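Local coordinates for putative peptide binding protein (Ruminococcus gnavus, PDB 3NOH) that is of unknown function but probably binds peptides, at residues A[22-27]-A[111-116]. Numbering follows the deposited sequence.
Sequences SYIFCM and EAFLSE
The carbonyl oxygen of S115 takes the amide of I24, N to O 2.8 Å, and also lies 3.2 Å from the CA of Y23, so a strong bond and a weaker CA-H...O contact meet on one atom. The return bond from S115 N to I24 O completes the pair. C26 and F113 repeat the exchange, with F113 N 2.8 Å from C26 O.

I24, C26, F113 and S115 share one face of the sheet. F113 carries its CG between its own backbone N and carbonyl carbon (chi1 69°), and the ring presents a face to the CB of C26, which sits 3.7 Å from the ring centroid as a CH-pi contact. The SG of C26, anti to its backbone N, approaches the same ring obliquely, while I24 CD1 touches F113 CE1 at 3.8 Å. S115 OG bonds to the carbonyl oxygen of E116, coming from above the carbonyl plane.

On the other face, L114 CD2 meets the edge of the F25 ring at CD1, 3.9 Å away, and A112 CB touches CE1 of that ring. Helix 71-86 packs on L114, helix 37-47 on F25 and M27.

Y23 and E116 run side by side, ring and carboxylate planes 81° apart, with Y23 CE2 3.7 Å from E116 CG. The Y23 hydroxyl bonds to the amide of E20.

Strand 112-116 is central in the five-stranded mixed sheet, and 22-27, between it and 129-134, runs against the other four, consistent with the 2-1-3-n-4 strand order of a type II periplasmic-binding-protein domain, n being the antiparallel strand.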
ATOM      1  N   SER A  22       2.278 -14.199   0.438  1.00 31.97           N
ATOM      2  CA  SER A  22       2.711 -12.947   1.060  1.00 29.46           C
ATOM      3  C   SER A  22       2.508 -11.808   0.129  1.00 26.56           C
ATOM      4  O   SER A  22       2.687 -11.932  -1.080  1.00 27.39           O
ATOM      5  CB  SER A  22       4.233 -13.021   1.385  1.00 27.46           C
ATOM      6  OG  SER A  22       4.483 -13.955   2.392  1.00 32.90           O
ATOM      7  N   TYR A  23       2.134 -10.679   0.710  1.00 24.39           N
ATOM      8  CA  TYR A  23       1.992  -9.443   0.010  1.00 22.71           C
ATOM      9  C   TYR A  23       2.755  -8.421   0.772  1.00 25.69           C
ATOM     10  O   TYR A  23       3.126  -8.617   1.946  1.00 24.79           O
ATOM     11  CB  TYR A  23       0.508  -9.041  -0.057  1.00 23.14           C
ATOM     12  CG  TYR A  23      -0.292  -9.990  -0.890  1.00 22.29           C
ATOM     13  CD1 TYR A  23      -0.738 -11.171  -0.346  1.00 26.04           C
ATOM     14  CD2 TYR A  23      -0.587  -9.709  -2.233  1.00 23.69           C
ATOM     15  CE1 TYR A  23      -1.438 -12.104  -1.129  1.00 27.68           C
ATOM     16  CE2 TYR A  23      -1.282 -10.619  -3.010  1.00 24.22           C
ATOM     17  CZ  TYR A  23      -1.697 -11.810  -2.460  1.00 26.69           C
ATOM     18  OH  TYR A  23      -2.426 -12.715  -3.225  1.00 30.20           O
ATOM     19  N   ILE A  24       2.994  -7.322   0.064  1.00 23.56           N
ATOM     20  CA  ILE A  24       3.542  -6.163   0.710  1.00 23.61           C
ATOM     21  C   ILE A  24       2.721  -4.922   0.537  1.00 24.36           C
ATOM     22  O   ILE A  24       2.102  -4.715  -0.503  1.00 23.16           O
ATOM     23  CB  ILE A  24       4.978  -5.894   0.315  1.00 25.26           C
ATOM     24  CG1 ILE A  24       5.129  -5.575  -1.145  1.00 28.42           C
ATOM     25  CG2 ILE A  24       5.944  -7.037   0.760  1.00 25.68           C
ATOM     26  CD1 ILE A  24       6.555  -4.921  -1.368  1.00 32.75           C
ATOM     27  N   PHE A  25       2.683  -4.130   1.627  1.00 23.45           N
ATOM     28  CA  PHE A  25       2.220  -2.770   1.615  1.00 20.82           C
ATOM     29  C   PHE A  25       3.430  -1.895   1.769  1.00 25.38           C
ATOM     30  O   PHE A  25       4.096  -1.968   2.801  1.00 24.02           O
ATOM     31  CB  PHE A  25       1.180  -2.490   2.691  1.00 23.45           C
ATOM     32  CG  PHE A  25       0.772  -1.055   2.784  1.00 22.92           C
ATOM     33  CD1 PHE A  25       0.037  -0.478   1.787  1.00 25.35           C
ATOM     34  CD2 PHE A  25       1.142  -0.279   3.900  1.00 25.75           C
ATOM     35  CE1 PHE A  25      -0.323   0.843   1.854  1.00 25.17           C
ATOM     36  CE2 PHE A  25       0.747   1.055   3.968  1.00 28.02           C
ATOM     37  CZ  PHE A  25       0.040   1.603   2.946  1.00 27.88           C
ATOM     38  N   CYS A  26       3.697  -1.056   0.752  1.00 22.70           N
ATOM     39  CA  CYS A  26       4.980  -0.382   0.648  1.00 23.04           C
ATOM     40  C   CYS A  26       4.728   1.125   0.471  1.00 21.78           C
ATOM     41  O   CYS A  26       3.924   1.521  -0.377  1.00 22.78           O
ATOM     42  CB  CYS A  26       5.779  -0.950  -0.567  1.00 25.12           C
ATOM     43  SG  CYS A  26       7.443  -0.310  -0.655  1.00 28.60           S
HETATM   44  N   MSE A  27       5.441   1.940   1.262  1.00 22.81           N
HETATM   45  CA  MSE A  27       5.334   3.400   1.240  1.00 21.83           C
HETATM   46  C   MSE A  27       6.669   3.991   0.860  1.00 24.24           C
HETATM   47  O   MSE A  27       7.724   3.501   1.294  1.00 25.32           O
HETATM   48  CB  MSE A  27       4.910   3.929   2.635  1.00 23.75           C
HETATM   49  CG  MSE A  27       3.508   3.495   3.021  1.00 23.48           C
HETATM   50 SE   MSE A  27       3.158   3.811   4.859  0.75 25.55          SE
HETATM   51  CE  MSE A  27       4.173   2.286   5.522  1.00 29.52           C
ATOM     52  N   GLU A 111       3.565   6.759  -4.308  1.00 20.92           N
ATOM     53  CA  GLU A 111       3.331   7.155  -2.920  1.00 21.36           C
ATOM     54  C   GLU A 111       3.292   5.885  -2.102  1.00 22.54           C
ATOM     55  O   GLU A 111       4.132   5.698  -1.201  1.00 23.34           O
ATOM     56  CB  GLU A 111       2.042   7.999  -2.796  1.00 21.93           C
ATOM     57  CG  GLU A 111       2.107   9.181  -3.777  1.00 24.42           C
ATOM     58  CD  GLU A 111       0.992  10.183  -3.673  1.00 28.45           C
ATOM     59  OE1 GLU A 111      -0.056   9.835  -3.136  1.00 22.69           O
ATOM     60  OE2 GLU A 111       1.167  11.317  -4.196  1.00 30.18           O
ATOM     61  N   ALA A 112       2.335   5.009  -2.397  1.00 20.10           N
ATOM     62  CA  ALA A 112       2.246   3.667  -1.764  1.00 20.52           C
ATOM     63  C   ALA A 112       1.834   2.646  -2.810  1.00 19.76           C
ATOM     64  O   ALA A 112       1.293   2.997  -3.856  1.00 20.00           O
ATOM     65  CB  ALA A 112       1.290   3.633  -0.543  1.00 20.97           C
ATOM     66  N   PHE A 113       2.129   1.377  -2.568  1.00 18.84           N
ATOM     67  CA  PHE A 113       1.607   0.321  -3.392  1.00 19.41           C
ATOM     68  C   PHE A 113       1.336  -0.930  -2.612  1.00 19.94           C
ATOM     69  O   PHE A 113       1.900  -1.153  -1.520  1.00 20.14           O
ATOM     70  CB  PHE A 113       2.470   0.013  -4.641  1.00 19.98           C
ATOM     71  CG  PHE A 113       3.818  -0.618  -4.374  1.00 19.79           C
ATOM     72  CD1 PHE A 113       3.930  -1.983  -4.239  1.00 20.88           C
ATOM     73  CD2 PHE A 113       4.956   0.163  -4.272  1.00 18.98           C
ATOM     74  CE1 PHE A 113       5.149  -2.578  -4.030  1.00 20.46           C
ATOM     75  CE2 PHE A 113       6.184  -0.421  -4.064  1.00 20.54           C
ATOM     76  CZ  PHE A 113       6.284  -1.801  -3.914  1.00 23.07           C
ATOM     77  N   LEU A 114       0.525  -1.793  -3.209  1.00 19.12           N
ATOM     78  CA  LEU A 114       0.297  -3.157  -2.737  1.00 19.70           C
ATOM     79  C   LEU A 114       0.748  -4.116  -3.802  1.00 20.57           C
ATOM     80  O   LEU A 114       0.458  -3.902  -4.976  1.00 20.37           O
ATOM     81  CB  LEU A 114      -1.192  -3.377  -2.504  1.00 21.17           C
ATOM     82  CG  LEU A 114      -1.778  -2.763  -1.244  1.00 23.25           C
ATOM     83  CD1 LEU A 114      -3.311  -2.647  -1.375  1.00 24.98           C
ATOM     84  CD2 LEU A 114      -1.374  -3.596  -0.009  1.00 23.66           C
ATOM     85  N   SER A 115       1.414  -5.198  -3.432  1.00 19.34           N
ATOM     86  CA  SER A 115       1.757  -6.202  -4.433  1.00 19.89           C
ATOM     87  C   SER A 115       1.984  -7.547  -3.797  1.00 19.15           C
ATOM     88  O   SER A 115       2.269  -7.678  -2.594  1.00 21.15           O
ATOM     89  CB  SER A 115       3.006  -5.808  -5.261  1.00 21.37           C
ATOM     90  OG  SER A 115       4.210  -5.960  -4.493  1.00 21.52           O
ATOM     91  N   GLU A 116       1.898  -8.585  -4.634  1.00 20.69           N
ATOM     92  CA  GLU A 116       2.492  -9.870  -4.304  1.00 22.92           C
ATOM     93  C   GLU A 116       3.940  -9.590  -3.904  1.00 22.27           C
ATOM     94  O   GLU A 116       4.595  -8.732  -4.532  1.00 21.88           O
ATOM     95  CB  GLU A 116       2.475 -10.826  -5.512  1.00 25.65           C
ATOM     96  CG  GLU A 116       1.078 -11.309  -5.792  1.00 28.97           C
ATOM     97  CD  GLU A 116       0.964 -12.451  -6.815  1.00 31.03           C
ATOM     98  OE1 GLU A 116       1.992 -12.975  -7.311  1.00 34.11           O
ATOM     99  OE2 GLU A 116      -0.213 -12.910  -6.958  1.00 35.51           O
TER
HETATM  100  O   HOH W   1      -2.623 -12.301  -5.717  1.00 29.66           O